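Local coordinates for serine protease inhibitor 4, isoform B (Drosophila melanogaster, PDB 4P0O), which probably inhibits serine-type and cysteine-type endopeptidases as a serpin, at residues A6-A11 against Q367-L372. Numbering follows the deposited sequence.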
ATOM      1  N   ALA A   6      13.516   0.709 -16.288  1.00 85.81           N
ATOM      2  CA  ALA A   6      13.264  -0.124 -15.120  1.00 64.45           C
ATOM      3  C   ALA A   6      12.175   0.470 -14.231  1.00 44.27           C
ATOM      4  O   ALA A   6      11.312  -0.261 -13.762  1.00 36.55           O
ATOM      5  CB  ALA A   6      14.535  -0.322 -14.323  1.00 60.82           C
ATOM      6  N   HIS A   7      12.236   1.779 -13.987  1.00 32.67           N
ATOM      7  CA  HIS A   7      11.242   2.429 -13.142  1.00 34.26           C
ATOM      8  C   HIS A   7       9.873   2.254 -13.754  1.00 27.83           C
ATOM      9  O   HIS A   7       8.945   1.882 -13.061  1.00 24.08           O
ATOM     10  CB  HIS A   7      11.505   3.927 -12.954  1.00 34.78           C
ATOM     11  CG  HIS A   7      10.340   4.658 -12.356  1.00 34.66           C
ATOM     12  ND1 HIS A   7      10.256   4.954 -11.012  1.00 32.01           N
ATOM     13  CD2 HIS A   7       9.194   5.127 -12.914  1.00 38.16           C
ATOM     14  CE1 HIS A   7       9.120   5.588 -10.770  1.00 35.26           C
ATOM     15  NE2 HIS A   7       8.451   5.695 -11.907  1.00 35.05           N
ATOM     16  N   GLN A   8       9.751   2.533 -15.049  1.00 27.32           N
ATOM     17  CA  GLN A   8       8.444   2.486 -15.688  1.00 32.86           C
ATOM     18  C   GLN A   8       7.868   1.076 -15.687  1.00 31.16           C
ATOM     19  O   GLN A   8       6.670   0.907 -15.460  1.00 26.20           O
ATOM     20  CB  GLN A   8       8.503   3.030 -17.119  1.00 36.27           C
ATOM     21  CG  GLN A   8       8.852   4.514 -17.175  1.00 59.71           C
ATOM     22  CD  GLN A   8      10.343   4.780 -17.142  1.00 84.10           C
ATOM     23  OE1 GLN A   8      11.157   3.854 -17.077  1.00 92.75           O
ATOM     24  NE2 GLN A   8      10.712   6.054 -17.194  1.00 86.05           N
ATOM     25  N   GLU A   9       8.691   0.080 -15.915  1.00 26.52           N
ATOM     26  CA  GLU A   9       8.203  -1.266 -15.883  1.00 27.46           C
ATOM     27  C   GLU A   9       7.800  -1.682 -14.467  1.00 23.81           C
ATOM     28  O   GLU A   9       6.797  -2.257 -14.279  1.00 23.34           O
ATOM     29  CB  GLU A   9       9.223  -2.239 -16.426  1.00 38.97           C
ATOM     30  CG  GLU A   9       8.643  -3.590 -16.753  1.00 55.98           C
ATOM     31  CD  GLU A   9       9.688  -4.686 -16.888  1.00 76.52           C
ATOM     32  OE1 GLU A   9      10.740  -4.641 -16.220  1.00 81.95           O
ATOM     33  OE2 GLU A   9       9.458  -5.609 -17.668  1.00 82.54           O
ATOM     34  N   PHE A  10       8.632  -1.367 -13.501  1.00 22.23           N
ATOM     35  CA  PHE A  10       8.326  -1.675 -12.111  1.00 20.39           C
ATOM     36  C   PHE A  10       6.984  -1.036 -11.737  1.00 21.27           C
ATOM     37  O   PHE A  10       6.125  -1.672 -11.111  1.00 19.96           O
ATOM     38  CB  PHE A  10       9.438  -1.177 -11.169  1.00 20.50           C
ATOM     39  CG  PHE A  10       9.214  -1.524  -9.727  1.00 20.26           C
ATOM     40  CD1 PHE A  10       8.407  -0.730  -8.926  1.00 19.85           C
ATOM     41  CD2 PHE A  10       9.798  -2.659  -9.167  1.00 22.81           C
ATOM     42  CE1 PHE A  10       8.175  -1.052  -7.603  1.00 23.33           C
ATOM     43  CE2 PHE A  10       9.562  -2.988  -7.833  1.00 22.58           C
ATOM     44  CZ  PHE A  10       8.746  -2.180  -7.058  1.00 21.53           C
ATOM     45  N   ALA A  11       6.822   0.228 -12.125  1.00 20.06           N
ATOM     46  CA  ALA A  11       5.623   1.000 -11.790  1.00 21.12           C
ATOM     47  C   ALA A  11       4.364   0.397 -12.427  1.00 20.84           C
ATOM     48  O   ALA A  11       3.315   0.294 -11.781  1.00 19.62           O
ATOM     49  CB  ALA A  11       5.798   2.446 -12.228  1.00 19.99           C
ATOM     50  N   GLN A 367       6.110  10.107  -9.315  1.00 24.08           N
ATOM     51  CA  GLN A 367       6.389  10.306 -10.751  1.00 28.48           C
ATOM     52  C   GLN A 367       5.164   9.972 -11.593  1.00 28.43           C
ATOM     53  O   GLN A 367       5.281   9.471 -12.699  1.00 31.05           O
ATOM     54  CB  GLN A 367       7.575   9.450 -11.208  1.00 32.09           C
ATOM     55  CG  GLN A 367       8.929   9.997 -10.868  1.00 42.48           C
ATOM     56  CD  GLN A 367      10.055   9.169 -11.479  1.00 45.34           C
ATOM     57  OE1 GLN A 367       9.888   8.541 -12.525  1.00 46.87           O
ATOM     58  NE2 GLN A 367      11.202   9.165 -10.821  1.00 52.32           N
ATOM     59  N   LYS A 368       3.998  10.247 -11.031  1.00 23.52           N
ATOM     60  CA  LYS A 368       2.710  10.066 -11.694  1.00 32.17           C
ATOM     61  C   LYS A 368       2.322   8.618 -12.026  1.00 33.10           C
ATOM     62  O   LYS A 368       1.222   8.406 -12.527  1.00 43.09           O
ATOM     63  CB  LYS A 368       2.675  10.868 -12.995  1.00 42.23           C
ATOM     64  CG  LYS A 368       2.801  12.374 -12.815  1.00 48.43           C
ATOM     65  CD  LYS A 368       2.847  13.093 -14.159  1.00 67.50           C
ATOM     66  CE  LYS A 368       1.886  12.457 -15.151  1.00 72.76           C
ATOM     67  NZ  LYS A 368       1.603  13.285 -16.333  1.00 75.26           N
ATOM     68  N   ASP A 369       3.190   7.634 -11.784  1.00 28.03           N
ATOM     69  CA  ASP A 369       2.905   6.266 -12.278  1.00 26.64           C
ATOM     70  C   ASP A 369       3.130   5.137 -11.263  1.00 26.22           C
ATOM     71  O   ASP A 369       2.711   3.998 -11.514  1.00 21.78           O
ATOM     72  CB  ASP A 369       3.729   5.971 -13.570  1.00 24.43           C
ATOM     73  CG  ASP A 369       5.241   5.949 -13.355  1.00 36.40           C
ATOM     74  OD1 ASP A 369       5.730   6.212 -12.242  1.00 32.19           O
ATOM     75  OD2 ASP A 369       5.971   5.673 -14.343  1.00 47.41           O
ATOM     76  N   LEU A 370       3.769   5.435 -10.137  1.00 20.10           N
ATOM     77  CA  LEU A 370       4.120   4.415  -9.158  1.00 17.46           C
ATOM     78  C   LEU A 370       3.293   4.634  -7.882  1.00 21.65           C
ATOM     79  O   LEU A 370       3.494   5.610  -7.162  1.00 19.94           O
ATOM     80  CB  LEU A 370       5.614   4.450  -8.862  1.00 18.71           C
ATOM     81  CG  LEU A 370       6.165   3.204  -8.167  1.00 20.47           C
ATOM     82  CD1 LEU A 370       7.649   3.055  -8.421  1.00 20.27           C
ATOM     83  CD2 LEU A 370       5.899   3.216  -6.657  1.00 18.87           C
ATOM     84  N   PRO A 371       2.350   3.724  -7.599  1.00 18.34           N
ATOM     85  CA  PRO A 371       1.461   3.938  -6.453  1.00 17.43           C
ATOM     86  C   PRO A 371       2.037   3.456  -5.114  1.00 20.43           C
ATOM     87  O   PRO A 371       2.350   2.275  -4.934  1.00 20.94           O
ATOM     88  CB  PRO A 371       0.211   3.131  -6.830  1.00 22.08           C
ATOM     89  CG  PRO A 371       0.722   2.028  -7.683  1.00 19.25           C
ATOM     90  CD  PRO A 371       1.923   2.569  -8.419  1.00 19.42           C
ATOM     91  N   LEU A 372       2.184   4.391  -4.185  1.00 15.17           N
ATOM     92  CA  LEU A 372       2.640   4.104  -2.833  1.00 15.57           C
ATOM     93  C   LEU A 372       1.472   3.803  -1.882  1.00 19.10           C
ATOM     94  O   LEU A 372       1.582   2.939  -1.017  1.00 19.79           O
ATOM     95  CB  LEU A 372       3.454   5.281  -2.299  1.00 19.28           C
ATOM     96  CG  LEU A 372       4.714   5.590  -3.123  1.00 20.58           C
ATOM     97  CD1 LEU A 372       5.355   6.865  -2.637  1.00 20.71           C
ATOM     98  CD2 LEU A 372       5.698   4.427  -3.053  1.00 19.79           C
TER
HETATM   99  O   HOH W   1       4.741   3.090 -15.668  1.00 26.04           O
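In this serpin fold, the first turn of helix 6-28 (helix A in serpin nomenclature) packs against the last hairpin of the chain, at the tight connection between strands 360-366 and 370-377, with H7 against Q367, D369 and L370. A histidine-carboxylate hydrogen bond carries the polar half. H7 NE2 donates to D369 OD1 at 2.8 Å, with an N-H...O angle of 158°. The acceptor lies close to the imidazole plane and offers its syn lone pair. Ring and carboxylate are nearly coplanar, their planes 24° apart. A chi1 of 167° swings the imidazole away from its own backbone N and out to this carboxylate. Q367 approaches differently: its OE1 lies over one face of the ring, offset toward the rim, 3.2 Å from H7 NE2, but the angle is too poor for a hydrogen bond. Replacing H7 by an alanine removes the ring, which would probably leave D369 OD1 without this donor and the Q367 amide without the ring face that it covers. The other carboxylate oxygen, D369 OD2, reaches the helix through a water, which donates to it and to Q8 O, tying the acid to the backbone as well. D369 and L370 both face H366, the geometry of a classic beta bulge, and H366 also meets the H7 ring at a steep angle. Next to the polar pair is an apolar patch, A11 CB lying 3.9 Å from L370 CB, where the backbones come nearest. F10 stacks edge-to-face with F78 of helix 71-86, while a single methyl of L370, CD1, touches both rings of the helix turn: 3.8 Å from H7 CE1 and 3.9 Å from F10 CD1.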